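Local coordinates for 2,3-bisphosphoglycerate-independent phosphoglycerate mutase (Pyrococcus horikoshii, PDB 2ZKT), which probably catalyses the interconversion of 2-phosphoglycerate and 3-phosphoglycerate in glycolysis, as a metal-binding member of the alkaline phosphatase superfamily, at residues Asn36-Leu40 / Ile327-Leu331; Phe195-Gln200 / Asn221-Ile225; Val266-Glu270 / Ala282-Lys286. Numbering follows the deposited sequence.

Interaction 1 (Asn36-Leu40 / Ile327-Leu331); sequences NMDKL and IGYIL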
loop_
_atom_site.group_PDB
_atom_site.type_symbol
_atom_site.label_atom_id
_atom_site.label_comp_id
_atom_site.label_asym_id
_atom_site.label_seq_id
_atom_site.Cartn_x
_atom_site.Cartn_y
_atom_site.Cartn_z
ATOM N N ASN B 36 -7.201 5.014 -1.486
ATOM C CA ASN B 36 -7.875 6.320 -1.426
ATOM C C ASN B 36 -7.109 7.433 -2.147
ATOM O O ASN B 36 -7.700 8.219 -2.894
ATOM C CB ASN B 36 -8.159 6.707 0.037
ATOM C CG ASN B 36 -9.297 5.873 0.645
ATOM O OD1 ASN B 36 -10.449 5.994 0.237
ATOM N ND2 ASN B 36 -8.964 5.011 1.608
ATOM N N MET B 37 -5.799 7.508 -1.939
ATOM C CA MET B 37 -5.022 8.525 -2.640
ATOM C C MET B 37 -5.000 8.179 -4.147
ATOM O O MET B 37 -5.018 9.083 -4.997
ATOM C CB MET B 37 -3.600 8.630 -2.046
ATOM C CG MET B 37 -3.596 9.293 -0.648
ATOM S SD MET B 37 -1.970 9.583 0.125
ATOM C CE MET B 37 -1.741 8.061 1.114
ATOM N N ASP B 38 -4.994 6.881 -4.487
ATOM C CA ASP B 38 -5.007 6.466 -5.900
ATOM C C ASP B 38 -6.335 6.895 -6.547
ATOM O O ASP B 38 -6.370 7.288 -7.717
ATOM C CB ASP B 38 -4.864 4.936 -6.049
ATOM C CG ASP B 38 -3.486 4.421 -5.611
ATOM O OD1 ASP B 38 -2.649 5.249 -5.168
ATOM O OD2 ASP B 38 -3.249 3.184 -5.711
ATOM N N LYS B 39 -7.425 6.800 -5.785
ATOM C CA LYS B 39 -8.741 7.194 -6.280
ATOM C C LYS B 39 -8.726 8.703 -6.557
ATOM O O LYS B 39 -9.203 9.167 -7.602
ATOM C CB LYS B 39 -9.815 6.867 -5.228
ATOM C CG LYS B 39 -11.216 7.329 -5.608
ATOM C CD LYS B 39 -11.903 8.034 -4.437
ATOM C CE LYS B 39 -12.140 7.077 -3.263
ATOM N NZ LYS B 39 -13.573 7.025 -2.825
ATOM N N LEU B 40 -8.175 9.467 -5.610
ATOM C CA LEU B 40 -8.096 10.920 -5.762
ATOM C C LEU B 40 -7.168 11.321 -6.921
ATOM O O LEU B 40 -7.469 12.261 -7.674
ATOM C CB LEU B 40 -7.611 11.557 -4.450
ATOM C CG LEU B 40 -8.636 11.583 -3.308
ATOM C CD1 LEU B 40 -7.983 12.175 -2.048
ATOM C CD2 LEU B 40 -9.853 12.411 -3.729
ATOM N N ILE B 327 -7.304 9.457 5.346
ATOM C CA ILE B 327 -7.856 10.205 4.211
ATOM C C ILE B 327 -9.182 9.579 3.774
ATOM O O ILE B 327 -10.133 10.290 3.445
ATOM C CB ILE B 327 -6.858 10.211 3.021
ATOM C CG1 ILE B 327 -5.626 11.056 3.401
ATOM C CG2 ILE B 327 -7.533 10.759 1.751
ATOM C CD1 ILE B 327 -4.328 10.569 2.790
ATOM N N GLY B 328 -9.235 8.245 3.778
ATOM C CA GLY B 328 -10.458 7.546 3.398
ATOM C C GLY B 328 -11.637 7.967 4.272
ATOM O O GLY B 328 -12.773 8.082 3.797
ATOM N N TYR B 329 -11.375 8.195 5.557
ATOM C CA TYR B 329 -12.431 8.631 6.471
ATOM C C TYR B 329 -12.944 10.009 6.015
ATOM O O TYR B 329 -14.153 10.208 5.830
ATOM C CB TYR B 329 -11.891 8.734 7.908
ATOM C CG TYR B 329 -12.895 9.319 8.886
ATOM C CD1 TYR B 329 -13.908 8.523 9.445
ATOM C CD2 TYR B 329 -12.870 10.680 9.206
ATOM C CE1 TYR B 329 -14.871 9.077 10.295
ATOM C CE2 TYR B 329 -13.830 11.246 10.048
ATOM C CZ TYR B 329 -14.828 10.443 10.590
ATOM O OH TYR B 329 -15.789 11.018 11.401
ATOM N N ILE B 330 -12.018 10.957 5.829
ATOM C CA ILE B 330 -12.381 12.304 5.398
ATOM C C ILE B 330 -13.208 12.303 4.119
ATOM O O ILE B 330 -14.213 13.016 4.023
ATOM C CB ILE B 330 -11.131 13.189 5.163
ATOM C CG1 ILE B 330 -10.362 13.364 6.479
ATOM C CG2 ILE B 330 -11.550 14.541 4.600
ATOM C CD1 ILE B 330 -8.989 14.009 6.313
ATOM N N LEU B 331 -12.784 11.514 3.129
ATOM C CA LEU B 331 -13.508 11.452 1.859
ATOM C C LEU B 331 -14.956 10.980 2.026
ATOM O O LEU B 331 -15.835 11.371 1.244
ATOM C CB LEU B 331 -12.781 10.526 0.863
ATOM C CG LEU B 331 -11.388 10.973 0.386
ATOM C CD1 LEU B 331 -10.887 10.012 -0.688
ATOM C CD2 LEU B 331 -11.453 12.398 -0.172
#
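Two helices far apart in sequence can be joined by apolar side chains at one part of the interface and a side chain lying on backbone at another. Residues 36-40 and 327-331 illustrate this where helices 35-43 and 313-331 pack side by side on the central mixed sheet of the alkaline-phosphatase-like fold. Their local axes come within 10.3 Å at an angle of 53°. In the apolar part, Met37 SD lies 3.7 Å from Ile327 CD1, Leu40 CD1 is 4.1 Å from Ile327 CG2, and Leu40 CG is 3.8 Å from Leu331 CD1. The aliphatic end of Lys39 also touches Leu331, with Lys39 CE 4.1 Å from Leu331 CD1. Leu40 and Ile327 both reach Ile343 of strand 339-344.

The second kind of contact is polar against backbone. The Asn36 carboxamide lies against Gly328, with Asn36 CG 3.4 Å from Gly328 CA; a beta carbon at position 328 would clash with Asn36 ND2, so glycine suits the close approach.

No hydrogen bond links the two segments, although Asp324, one turn before Gly328 on the same helix, accepts bonds from the backbone N atoms of Asn36 and Met37. The chemistry therefore implies an interface held within these segments by shape and apolar burial, with polar fixation supplied next door.

Interaction 2 (Phe195-Gln200 / Asn221-Ile225); sequences FVKKAQ and NYLLI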
loop_
_atom_site.group_PDB
_atom_site.type_symbol
_atom_site.label_atom_id
_atom_site.label_comp_id
_atom_site.label_asym_id
_atom_site.label_seq_id
_atom_site.Cartn_x
_atom_site.Cartn_y
_atom_site.Cartn_z
ATOM N N PHE B 195 24.178 33.147 30.494
ATOM C CA PHE B 195 23.021 32.295 30.762
ATOM C C PHE B 195 23.421 30.820 30.897
ATOM O O PHE B 195 22.841 30.051 31.656
ATOM C CB PHE B 195 22.073 32.467 29.575
ATOM C CG PHE B 195 20.789 31.749 29.848
ATOM C CD1 PHE B 195 19.814 32.365 30.624
ATOM C CD2 PHE B 195 20.578 30.481 29.323
ATOM C CE1 PHE B 195 18.618 31.705 30.878
ATOM C CE2 PHE B 195 19.372 29.826 29.581
ATOM C CZ PHE B 195 18.392 30.433 30.363
ATOM N N VAL B 196 24.417 30.415 30.087
ATOM C CA VAL B 196 24.909 29.043 30.155
ATOM C C VAL B 196 25.706 28.810 31.441
ATOM O O VAL B 196 25.600 27.777 32.096
ATOM C CB VAL B 196 25.779 28.775 28.924
ATOM C CG1 VAL B 196 26.421 27.392 29.041
ATOM C CG2 VAL B 196 24.923 28.817 27.674
ATOM N N LYS B 197 26.567 29.795 31.763
ATOM C CA LYS B 197 27.287 29.736 33.035
ATOM C C LYS B 197 26.319 29.704 34.226
ATOM O O LYS B 197 26.416 28.884 35.132
ATOM C CB LYS B 197 28.184 30.976 33.132
ATOM C CG LYS B 197 29.435 30.858 32.255
ATOM C CD LYS B 197 30.299 32.122 32.306
ATOM C CE LYS B 197 31.627 31.959 31.555
ATOM N NZ LYS B 197 32.417 33.186 31.681
ATOM N N LYS B 198 25.381 30.676 34.222
ATOM C CA LYS B 198 24.421 30.754 35.319
ATOM C C LYS B 198 23.519 29.514 35.372
ATOM O O LYS B 198 23.268 28.931 36.420
ATOM C CB LYS B 198 23.572 32.013 35.129
ATOM C CG LYS B 198 24.039 33.168 36.025
ATOM C CD LYS B 198 23.252 34.457 35.769
ATOM C CE LYS B 198 24.118 35.713 35.943
ATOM N NZ LYS B 198 23.316 36.785 36.539
ATOM N N ALA B 199 22.995 29.139 34.187
ATOM C CA ALA B 199 22.139 27.957 34.094
ATOM C C ALA B 199 22.825 26.719 34.684
ATOM O O ALA B 199 22.235 25.909 35.389
ATOM C CB ALA B 199 21.808 27.719 32.616
ATOM N N GLN B 200 24.124 26.578 34.335
ATOM C CA GLN B 200 24.884 25.416 34.800
ATOM C C GLN B 200 24.836 25.267 36.329
ATOM O O GLN B 200 24.738 24.171 36.870
ATOM C CB GLN B 200 26.335 25.580 34.337
ATOM C CG GLN B 200 27.127 24.270 34.423
ATOM C CD GLN B 200 28.531 24.496 33.904
ATOM O OE1 GLN B 200 28.962 23.957 32.897
ATOM N NE2 GLN B 200 29.262 25.343 34.663
ATOM N N ASN B 221 23.645 18.918 32.855
ATOM C CA ASN B 221 24.173 20.124 33.497
ATOM C C ASN B 221 24.577 21.226 32.520
ATOM O O ASN B 221 25.022 22.304 32.939
ATOM C CB ASN B 221 25.376 19.767 34.390
ATOM C CG ASN B 221 26.627 19.427 33.586
ATOM O OD1 ASN B 221 26.566 18.688 32.592
ATOM N ND2 ASN B 221 27.775 19.958 34.021
ATOM N N TYR B 222 24.439 20.966 31.220
ATOM C CA TYR B 222 24.792 21.990 30.249
ATOM C C TYR B 222 23.649 22.291 29.283
ATOM O O TYR B 222 22.757 21.461 29.056
ATOM C CB TYR B 222 26.051 21.600 29.469
ATOM C CG TYR B 222 26.778 22.820 28.935
ATOM C CD1 TYR B 222 27.278 23.791 29.809
ATOM C CD2 TYR B 222 26.956 23.012 27.563
ATOM C CE1 TYR B 222 27.935 24.924 29.332
ATOM C CE2 TYR B 222 27.613 24.145 27.074
ATOM C CZ TYR B 222 28.101 25.097 27.961
ATOM O OH TYR B 222 28.760 26.217 27.483
ATOM N N LEU B 223 23.690 23.488 28.708
ATOM C CA LEU B 223 22.647 23.930 27.791
ATOM C C LEU B 223 23.165 24.199 26.372
ATOM O O LEU B 223 24.020 25.067 26.183
ATOM C CB LEU B 223 22.004 25.208 28.360
ATOM C CG LEU B 223 20.922 25.053 29.437
ATOM C CD1 LEU B 223 20.069 26.306 29.537
ATOM C CD2 LEU B 223 20.072 23.824 29.112
ATOM N N LEU B 224 22.675 23.440 25.385
ATOM C CA LEU B 224 23.080 23.686 23.993
ATOM C C LEU B 224 21.957 24.518 23.359
ATOM O O LEU B 224 20.833 24.040 23.194
ATOM C CB LEU B 224 23.290 22.376 23.218
ATOM C CG LEU B 224 24.523 21.554 23.640
ATOM C CD1 LEU B 224 24.727 20.406 22.646
ATOM C CD2 LEU B 224 25.768 22.442 23.686
ATOM N N ILE B 225 22.281 25.775 23.033
ATOM C CA ILE B 225 21.319 26.725 22.464
ATOM C C ILE B 225 21.600 27.013 20.994
ATOM O O ILE B 225 22.707 27.404 20.621
ATOM C CB ILE B 225 21.360 28.081 23.224
ATOM C CG1 ILE B 225 21.215 27.847 24.735
ATOM C CG2 ILE B 225 20.237 28.986 22.734
ATOM C CD1 ILE B 225 21.397 29.106 25.572
#
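A helix laid on one face of an antiparallel sheet gives a two-layer packing of helix on sheet, and here helix 186-203 lies on the edge strand 222-229 of the four-stranded sheet, well away from the metal sites. The local axes are 7.8 Å apart and run nearly antiparallel, at 149°, so the helix runs back along the strand, with Val196 opposite Leu223 and Gln200 opposite Asn221.

Phe195 comes first. Its ring reaches Leu223 and Ile225, with Phe195 CE2 3.6 Å from Leu223 CD1 and Phe195 CD2 4.1 Å from Ile225 CD1; it also touches Leu152 and Leu154 of strand 152-155, so its ring meets side chains from both edge strands. Val196 points at the strand, its CA facing that of Leu223 at 6.1 Å, and packs beside Ile225; Val196 CG2 is 4.1 Å from Ile225 CD1. One helical turn further on, Ala199 places its methyl group over Leu223, with Ala199 CB 3.8 Å from Leu223 CD1, and the small side chain suits the close spacing of the layers.

Gln200 ends the segment where the strand begins. Here Asn221 and Tyr222 both face Ala103 of the adjacent strand in a classic beta bulge, and the Asn221 carboxamide is held by a hydrogen bond to the backbone of Leu105. The aliphatic part of Gln200 lies on the backbone just before the strand, with Gln200 CG 3.2 Å from Asn221 O, while Gln200 OE1 comes within 3.5 Å of Tyr222 CD1.

Interaction 3 (Val266-Glu270 / Ala282-Lys286); sequences VYTPE and AKAKK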
loop_
_atom_site.group_PDB
_atom_site.type_symbol
_atom_site.label_atom_id
_atom_site.label_comp_id
_atom_site.label_asym_id
_atom_site.label_seq_id
_atom_site.Cartn_x
_atom_site.Cartn_y
_atom_site.Cartn_z
ATOM N N VAL B 266 -4.651 26.818 15.424
ATOM C CA VAL B 266 -4.202 25.438 15.574
ATOM C C VAL B 266 -4.937 24.589 16.614
ATOM O O VAL B 266 -5.225 25.038 17.726
ATOM C CB VAL B 266 -2.674 25.399 15.847
ATOM C CG1 VAL B 266 -2.202 23.962 16.054
ATOM C CG2 VAL B 266 -1.935 26.026 14.663
ATOM N N TYR B 267 -5.240 23.350 16.221
ATOM C CA TYR B 267 -5.933 22.387 17.069
ATOM C C TYR B 267 -5.113 21.109 17.151
ATOM O O TYR B 267 -4.469 20.707 16.176
ATOM C CB TYR B 267 -7.305 22.035 16.486
ATOM C CG TYR B 267 -8.282 23.188 16.462
ATOM C CD1 TYR B 267 -8.303 24.086 15.389
ATOM C CD2 TYR B 267 -9.190 23.384 17.506
ATOM C CE1 TYR B 267 -9.201 25.147 15.356
ATOM C CE2 TYR B 267 -10.100 24.452 17.484
ATOM C CZ TYR B 267 -10.102 25.329 16.404
ATOM O OH TYR B 267 -10.995 26.386 16.366
ATOM N N THR B 268 -5.145 20.479 18.323
ATOM C CA THR B 268 -4.445 19.221 18.555
ATOM C C THR B 268 -5.470 18.338 19.266
ATOM O O THR B 268 -5.597 18.379 20.490
ATOM C CB THR B 268 -3.223 19.411 19.468
ATOM O OG1 THR B 268 -2.427 20.513 18.993
ATOM C CG2 THR B 268 -2.374 18.140 19.484
ATOM N N PRO B 269 -6.229 17.538 18.499
ATOM C CA PRO B 269 -7.245 16.662 19.095
ATOM C C PRO B 269 -6.657 15.605 20.031
ATOM O O PRO B 269 -5.452 15.327 20.000
ATOM C CB PRO B 269 -7.923 16.049 17.867
ATOM C CG PRO B 269 -6.784 15.923 16.909
ATOM C CD PRO B 269 -6.094 17.269 17.051
ATOM N N GLU B 270 -7.524 15.029 20.870
ATOM C CA GLU B 270 -7.123 13.999 21.825
ATOM C C GLU B 270 -6.505 12.800 21.096
ATOM O O GLU B 270 -7.141 12.208 20.218
ATOM C CB GLU B 270 -8.343 13.527 22.630
ATOM C CG GLU B 270 -8.986 14.603 23.502
ATOM C CD GLU B 270 -8.100 15.025 24.668
ATOM O OE1 GLU B 270 -7.707 14.144 25.469
ATOM O OE2 GLU B 270 -7.801 16.237 24.788
ATOM N N ALA B 282 -8.406 10.361 14.652
ATOM C CA ALA B 282 -8.842 11.485 15.472
ATOM C C ALA B 282 -8.579 12.813 14.767
ATOM O O ALA B 282 -9.331 13.770 14.883
ATOM C CB ALA B 282 -8.088 11.441 16.801
ATOM N N LYS B 283 -7.481 12.850 14.014
ATOM C CA LYS B 283 -7.119 14.049 13.259
ATOM C C LYS B 283 -8.125 14.262 12.128
ATOM O O LYS B 283 -8.552 15.394 11.855
ATOM C CB LYS B 283 -5.702 13.904 12.690
ATOM C CG LYS B 283 -4.609 14.143 13.722
ATOM C CD LYS B 283 -3.231 13.885 13.134
ATOM C CE LYS B 283 -2.158 14.207 14.151
ATOM N NZ LYS B 283 -0.821 13.735 13.704
ATOM N N ALA B 284 -8.506 13.157 11.484
ATOM C CA ALA B 284 -9.463 13.206 10.383
ATOM C C ALA B 284 -10.818 13.646 10.918
ATOM O O ALA B 284 -11.479 14.510 10.336
ATOM C CB ALA B 284 -9.577 11.834 9.727
ATOM N N LYS B 285 -11.224 13.041 12.036
ATOM C CA LYS B 285 -12.499 13.361 12.667
ATOM C C LYS B 285 -12.560 14.878 12.892
ATOM O O LYS B 285 -13.540 15.538 12.513
ATOM C CB LYS B 285 -12.618 12.595 13.997
ATOM C CG LYS B 285 -14.004 12.606 14.643
ATOM C CD LYS B 285 -14.268 13.896 15.418
ATOM C CE LYS B 285 -15.568 13.812 16.224
ATOM N NZ LYS B 285 -16.771 13.650 15.353
ATOM N N LYS B 286 -11.493 15.426 13.478
ATOM C CA LYS B 286 -11.420 16.862 13.752
ATOM C C LYS B 286 -11.392 17.727 12.477
ATOM O O LYS B 286 -12.065 18.771 12.415
ATOM C CB LYS B 286 -10.187 17.179 14.620
ATOM C CG LYS B 286 -10.111 18.633 15.083
ATOM C CD LYS B 286 -11.354 19.020 15.881
ATOM C CE LYS B 286 -11.388 20.511 16.190
ATOM N NZ LYS B 286 -12.669 20.904 16.865
#
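Pro269 lays its ring over the first turn of the segment 282-286, overlapping Ala282, Lys283 and Lys286. Pro269 CG is 3.9 Å from Ala282 O and 4.1 Å from Lys283 CA, and Pro269 CB is 4.1 Å from Lys286 CB. A proline is well fitted to this place: its compact, rigid ring offers an apolar surface to a helix without asking for a hydrogen-bonding partner. The general lesson is that a loop leaving a strand can be packed on the following helix by carbon contacts, even when that helix carries several lysines.

Lys286 shows how. Its aliphatic chain runs beside both Pro269 and the ring of Tyr267, where Tyr267 CD2 is 3.8 Å from Lys286 CE; beyond this, Lys286 NZ forms a long, weak ion pair with Glu289. The Tyr267 hydroxyl is engaged elsewhere, in a hydrogen bond with the hydroxyl of Tyr294. On the other flank of the proline, Glu270 contributes through its backbone: Glu270 O is 3.6 Å from Ala282 CB, while its carboxylate leads away from the helix. No hydrogen bond crosses between the segments, and the 241 Å² they bury together is modest.

The contact is part of a beta-alpha-beta crossover at the border of the central mixed sheet, from strand 265-267 through helix 280-291 to strand 296-301, passing strand 246-249. Strand 265-267 is the outermost strand there and pairs with strand 246-249, whose Val249 touches Pro269, Lys283 and Lys286 alike; helix 253-261 meets Val266 and Thr268, and helix 313-331 packs against helix 280-291 at Ala284.

After strand 6-12 and helix 28-31 the chain enters helix 35-43, which opens interaction 1 and finds its partner only after 286 intervening residues. Both other contacts are nested inside this long loop and follow one another in series. Interaction 2 opens and closes within the four-stranded antiparallel sheet and its helices; interaction 3 then closes a short loop at the edge of the central mixed sheet. Helix 313-331 finally closes interaction 1 and touches interaction 3, where Tyr329 CD2 lies 3.5 Å from Ala284 CB. Interactions 1 and 3 thus share one helical layer, whereas interaction 2 stands apart, its centre about 48 Å from that of interaction 1.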